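Local coordinates for mannosylglycerate hydrolase MGH1-like glycoside hydrolase domain-containing protein (PDB 4WVA) that hydrolyses mannosylglycerate, a thermophile osmolyte, to mannose and glycerate, and probably glucosylglycerate as well, as a GH63 glycosidase with an (alpha/alpha)6-barrel, at residues A[167-176]-A[288-299]. Residues are numbered along the deposited sequence; the frame is centred on the assembly and turned at random.
Sequences SPAWDKPLSR and DLVAGEPIAVKT
The backbone of 167-176, a 3-10 turn running into the short helix 171-175, comes nearest to 288-299 at A169 and V297, whose CA atoms are 5.6 Å apart, and again where P173 faces D288 at the turn of the hairpin formed by strands 283-288 and 293-294. I295 fills the middle. Its CG2, anti to the backbone N, lies 3.2 Å from A169 O, while CD1 reaches P173 CG at 3.9 Å and the edge of the W170 ring near its plane. One face of that indole carries the CB atoms of S167 and A169, and its NE1 is hydrogen-bonded to S162 OG. V297 CG1 packs on P168 CB at 4.0 Å. Beyond it T299 CG2 touches S167 OG, and one water joins S167 OG to T299 OG1. At the other end R176, extended from CG to NE, puts NH1 on the syn lone pair of D288 OD2, a salt bridge of 2.7 Å and nearly straight at 171°. OD2 lies in the guanidinium plane, but the carboxylate is turned 42° from it. R176 CD passes V290 CG1, and NH2 lies 3.5 Å from A291 CB. The other carboxylate oxygen, D288 OD1, accepts A291 N from above its plane in an Asx motif and, weakly, V290 N; G292 and E293 facing D288 form a G1 beta bulge. The hairpin also meets a second subunit, where E293 forms a salt bridge with R121 of that neighbouring subunit. D288 thus uses one oxygen to shape its own turn and the other to hold R176, which would be expected to keep it ionised, while apolar contacts and a water join the hairpin's outgoing chain to the segment that follows D165, the probable proton donor.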
loop_
_atom_site.group_PDB
_atom_site.type_symbol
_atom_site.label_atom_id
_atom_site.label_comp_id
_atom_site.label_asym_id
_atom_site.label_seq_id
_atom_site.Cartn_x
_atom_site.Cartn_y
_atom_site.Cartn_z
ATOM N N SER A 167 15.035 26.727 -3.082
ATOM C CA SER A 167 15.343 25.602 -2.200
ATOM C C SER A 167 16.798 25.171 -2.416
ATOM O O SER A 167 17.223 25.090 -3.564
ATOM C CB SER A 167 14.458 24.410 -2.534
ATOM O OG SER A 167 14.782 23.312 -1.689
ATOM N N PRO A 168 17.557 24.900 -1.329
ATOM C CA PRO A 168 18.936 24.403 -1.508
ATOM C C PRO A 168 19.012 23.114 -2.313
ATOM O O PRO A 168 20.062 22.807 -2.886
ATOM C CB PRO A 168 19.427 24.199 -0.077
ATOM C CG PRO A 168 18.623 25.170 0.713
ATOM C CD PRO A 168 17.250 25.064 0.099
ATOM N N ALA A 169 17.910 22.364 -2.389
ATOM C CA ALA A 169 17.873 21.181 -3.256
ATOM C C ALA A 169 18.227 21.495 -4.708
ATOM O O ALA A 169 18.833 20.661 -5.394
ATOM C CB ALA A 169 16.503 20.504 -3.180
ATOM N N TRP A 170 17.905 22.702 -5.183
ATOM C CA TRP A 170 18.120 23.039 -6.594
ATOM C C TRP A 170 19.520 23.616 -6.910
ATOM O O TRP A 170 19.821 23.853 -8.087
ATOM C CB TRP A 170 17.055 24.025 -7.099
ATOM C CG TRP A 170 15.627 23.748 -6.652
ATOM C CD1 TRP A 170 14.691 24.677 -6.349
ATOM C CD2 TRP A 170 15.005 22.466 -6.454
ATOM N NE1 TRP A 170 13.510 24.071 -5.983
ATOM C CE2 TRP A 170 13.679 22.713 -6.030
ATOM C CE3 TRP A 170 15.441 21.133 -6.581
ATOM C CZ2 TRP A 170 12.798 21.686 -5.698
ATOM C CZ3 TRP A 170 14.563 20.122 -6.251
ATOM C CH2 TRP A 170 13.257 20.404 -5.825
ATOM N N ASP A 171 20.365 23.801 -5.897
ATOM C CA ASP A 171 21.698 24.437 -6.099
ATOM C C ASP A 171 22.551 23.695 -7.129
ATOM O O ASP A 171 22.931 24.270 -8.150
ATOM C CB ASP A 171 22.482 24.561 -4.791
ATOM C CG ASP A 171 21.925 25.607 -3.833
ATOM O OD1 ASP A 171 20.905 26.293 -4.138
ATOM O OD2 ASP A 171 22.529 25.731 -2.737
ATOM N N LYS A 172 22.834 22.415 -6.895
ATOM C CA LYS A 172 23.627 21.641 -7.873
ATOM C C LYS A 172 22.979 21.511 -9.254
ATOM O O LYS A 172 23.633 21.756 -10.266
ATOM C CB LYS A 172 24.034 20.285 -7.301
ATOM C CG LYS A 172 24.913 20.399 -6.076
ATOM C CD LYS A 172 25.647 19.099 -5.762
ATOM C CE LYS A 172 26.388 19.210 -4.440
ATOM N NZ LYS A 172 27.141 17.966 -4.098
ATOM N N PRO A 173 21.675 21.161 -9.327
ATOM C CA PRO A 173 21.063 21.164 -10.651
ATOM C C PRO A 173 21.178 22.525 -11.371
ATOM O O PRO A 173 21.424 22.574 -12.570
ATOM C CB PRO A 173 19.602 20.816 -10.364
ATOM C CG PRO A 173 19.646 20.025 -9.089
ATOM C CD PRO A 173 20.815 20.534 -8.299
ATOM N N LEU A 174 21.003 23.613 -10.634
ATOM C CA LEU A 174 21.039 24.939 -11.250
ATOM C C LEU A 174 22.434 25.340 -11.692
ATOM O O LEU A 174 22.567 26.158 -12.602
ATOM C CB LEU A 174 20.507 25.999 -10.306
ATOM C CG LEU A 174 19.005 26.120 -10.346
ATOM C CD1 LEU A 174 18.578 26.932 -9.134
ATOM C CD2 LEU A 174 18.504 26.748 -11.650
ATOM N N SER A 175 23.452 24.773 -11.063
ATOM C CA SER A 175 24.848 25.073 -11.425
ATOM C C SER A 175 25.189 24.691 -12.870
ATOM O O SER A 175 26.181 25.188 -13.426
ATOM C CB SER A 175 25.814 24.396 -10.450
ATOM O OG SER A 175 25.864 23.002 -10.681
ATOM N N ARG A 176 24.384 23.824 -13.490
ATOM C CA ARG A 176 24.594 23.427 -14.879
ATOM C C ARG A 176 23.915 24.317 -15.910
ATOM O O ARG A 176 24.101 24.117 -17.113
ATOM C CB ARG A 176 24.148 21.976 -15.089
ATOM C CG ARG A 176 24.804 21.062 -14.088
ATOM C CD ARG A 176 24.743 19.598 -14.451
ATOM N NE ARG A 176 25.199 18.867 -13.284
ATOM C CZ ARG A 176 24.408 18.382 -12.327
ATOM N NH1 ARG A 176 23.082 18.479 -12.413
ATOM N NH2 ARG A 176 24.963 17.772 -11.290
ATOM N N ASP A 288 17.884 14.457 -9.152
ATOM C CA ASP A 288 18.444 15.213 -10.259
ATOM C C ASP A 288 18.651 14.266 -11.420
ATOM O O ASP A 288 19.524 13.392 -11.357
ATOM C CB ASP A 288 19.777 15.822 -9.815
ATOM C CG ASP A 288 20.499 16.563 -10.920
ATOM O OD1 ASP A 288 20.108 16.458 -12.099
ATOM O OD2 ASP A 288 21.507 17.222 -10.561
ATOM N N LEU A 289 17.853 14.425 -12.462
ATOM C CA LEU A 289 17.877 13.475 -13.586
ATOM C C LEU A 289 18.957 13.791 -14.605
ATOM O O LEU A 289 19.261 12.946 -15.455
ATOM C CB LEU A 289 16.532 13.376 -14.273
ATOM C CG LEU A 289 15.349 12.861 -13.438
ATOM C CD1 LEU A 289 14.123 12.741 -14.323
ATOM C CD2 LEU A 289 15.636 11.544 -12.757
ATOM N N VAL A 290 19.542 14.984 -14.533
ATOM C CA VAL A 290 20.689 15.294 -15.394
ATOM C C VAL A 290 21.919 14.547 -14.872
ATOM O O VAL A 290 22.592 13.849 -15.633
ATOM C CB VAL A 290 20.923 16.818 -15.481
ATOM C CG1 VAL A 290 22.246 17.131 -16.174
ATOM C CG2 VAL A 290 19.752 17.474 -16.197
ATOM N N ALA A 291 22.187 14.666 -13.566
ATOM C CA ALA A 291 23.263 13.930 -12.906
ATOM C C ALA A 291 22.890 12.457 -12.714
ATOM O O ALA A 291 23.766 11.592 -12.612
ATOM C CB ALA A 291 23.585 14.552 -11.564
ATOM N N GLY A 292 21.592 12.171 -12.687
ATOM C CA GLY A 292 21.098 10.811 -12.377
ATOM C C GLY A 292 21.322 10.401 -10.928
ATOM O O GLY A 292 21.672 9.230 -10.654
ATOM N N GLU A 293 21.098 11.337 -10.001
ATOM C CA GLU A 293 21.413 11.151 -8.582
ATOM C C GLU A 293 20.344 11.722 -7.679
ATOM O O GLU A 293 19.815 12.798 -7.964
ATOM C CB GLU A 293 22.667 11.938 -8.215
ATOM C CG GLU A 293 23.898 11.508 -8.950
ATOM C CD GLU A 293 25.085 12.389 -8.639
ATOM O OE1 GLU A 293 24.975 13.356 -7.839
ATOM O OE2 GLU A 293 26.142 12.108 -9.213
ATOM N N PRO A 294 20.101 11.075 -6.535
ATOM C CA PRO A 294 19.357 11.791 -5.500
ATOM C C PRO A 294 20.059 13.071 -5.047
ATOM O O PRO A 294 21.286 13.135 -4.989
ATOM C CB PRO A 294 19.280 10.778 -4.356
ATOM C CG PRO A 294 19.432 9.459 -5.026
ATOM C CD PRO A 294 20.441 9.709 -6.112
ATOM N N ILE A 295 19.270 14.094 -4.741
ATOM C CA ILE A 295 19.771 15.328 -4.176
ATOM C C ILE A 295 19.687 15.203 -2.656
ATOM O O ILE A 295 18.601 15.270 -2.060
ATOM C CB ILE A 295 18.940 16.533 -4.648
ATOM C CG1 ILE A 295 18.961 16.650 -6.190
ATOM C CG2 ILE A 295 19.445 17.806 -3.968
ATOM C CD1 ILE A 295 17.851 17.507 -6.762
ATOM N N ALA A 296 20.842 15.053 -2.020
ATOM C CA ALA A 296 20.899 14.701 -0.607
ATOM C C ALA A 296 20.821 15.938 0.278
ATOM O O ALA A 296 21.767 16.280 0.981
ATOM C CB ALA A 296 22.158 13.894 -0.321
ATOM N N VAL A 297 19.673 16.616 0.219
ATOM C CA VAL A 297 19.401 17.811 1.001
ATOM C C VAL A 297 18.007 17.616 1.571
ATOM O O VAL A 297 17.081 17.368 0.810
ATOM C CB VAL A 297 19.382 19.086 0.132
ATOM C CG1 VAL A 297 19.011 20.314 0.967
ATOM C CG2 VAL A 297 20.716 19.263 -0.589
ATOM N N LYS A 298 17.887 17.700 2.889
ATOM C CA LYS A 298 16.607 17.524 3.577
ATOM C C LYS A 298 15.885 18.862 3.655
ATOM O O LYS A 298 16.304 19.755 4.396
ATOM C CB LYS A 298 16.826 16.941 4.976
ATOM C CG LYS A 298 17.516 15.572 4.938
ATOM C CD LYS A 298 17.578 14.906 6.300
ATOM C CE LYS A 298 18.652 15.515 7.169
ATOM N NZ LYS A 298 18.837 14.843 8.490
ATOM N N THR A 299 14.816 19.002 2.873
ATOM C CA THR A 299 13.996 20.203 2.903
ATOM C C THR A 299 12.602 19.865 3.427
ATOM O O THR A 299 12.228 18.686 3.554
ATOM C CB THR A 299 13.865 20.853 1.521
ATOM O OG1 THR A 299 12.976 20.072 0.709
ATOM C CG2 THR A 299 15.227 20.987 0.835
HETATM O O HOH W 1 13.020 20.939 -1.967
#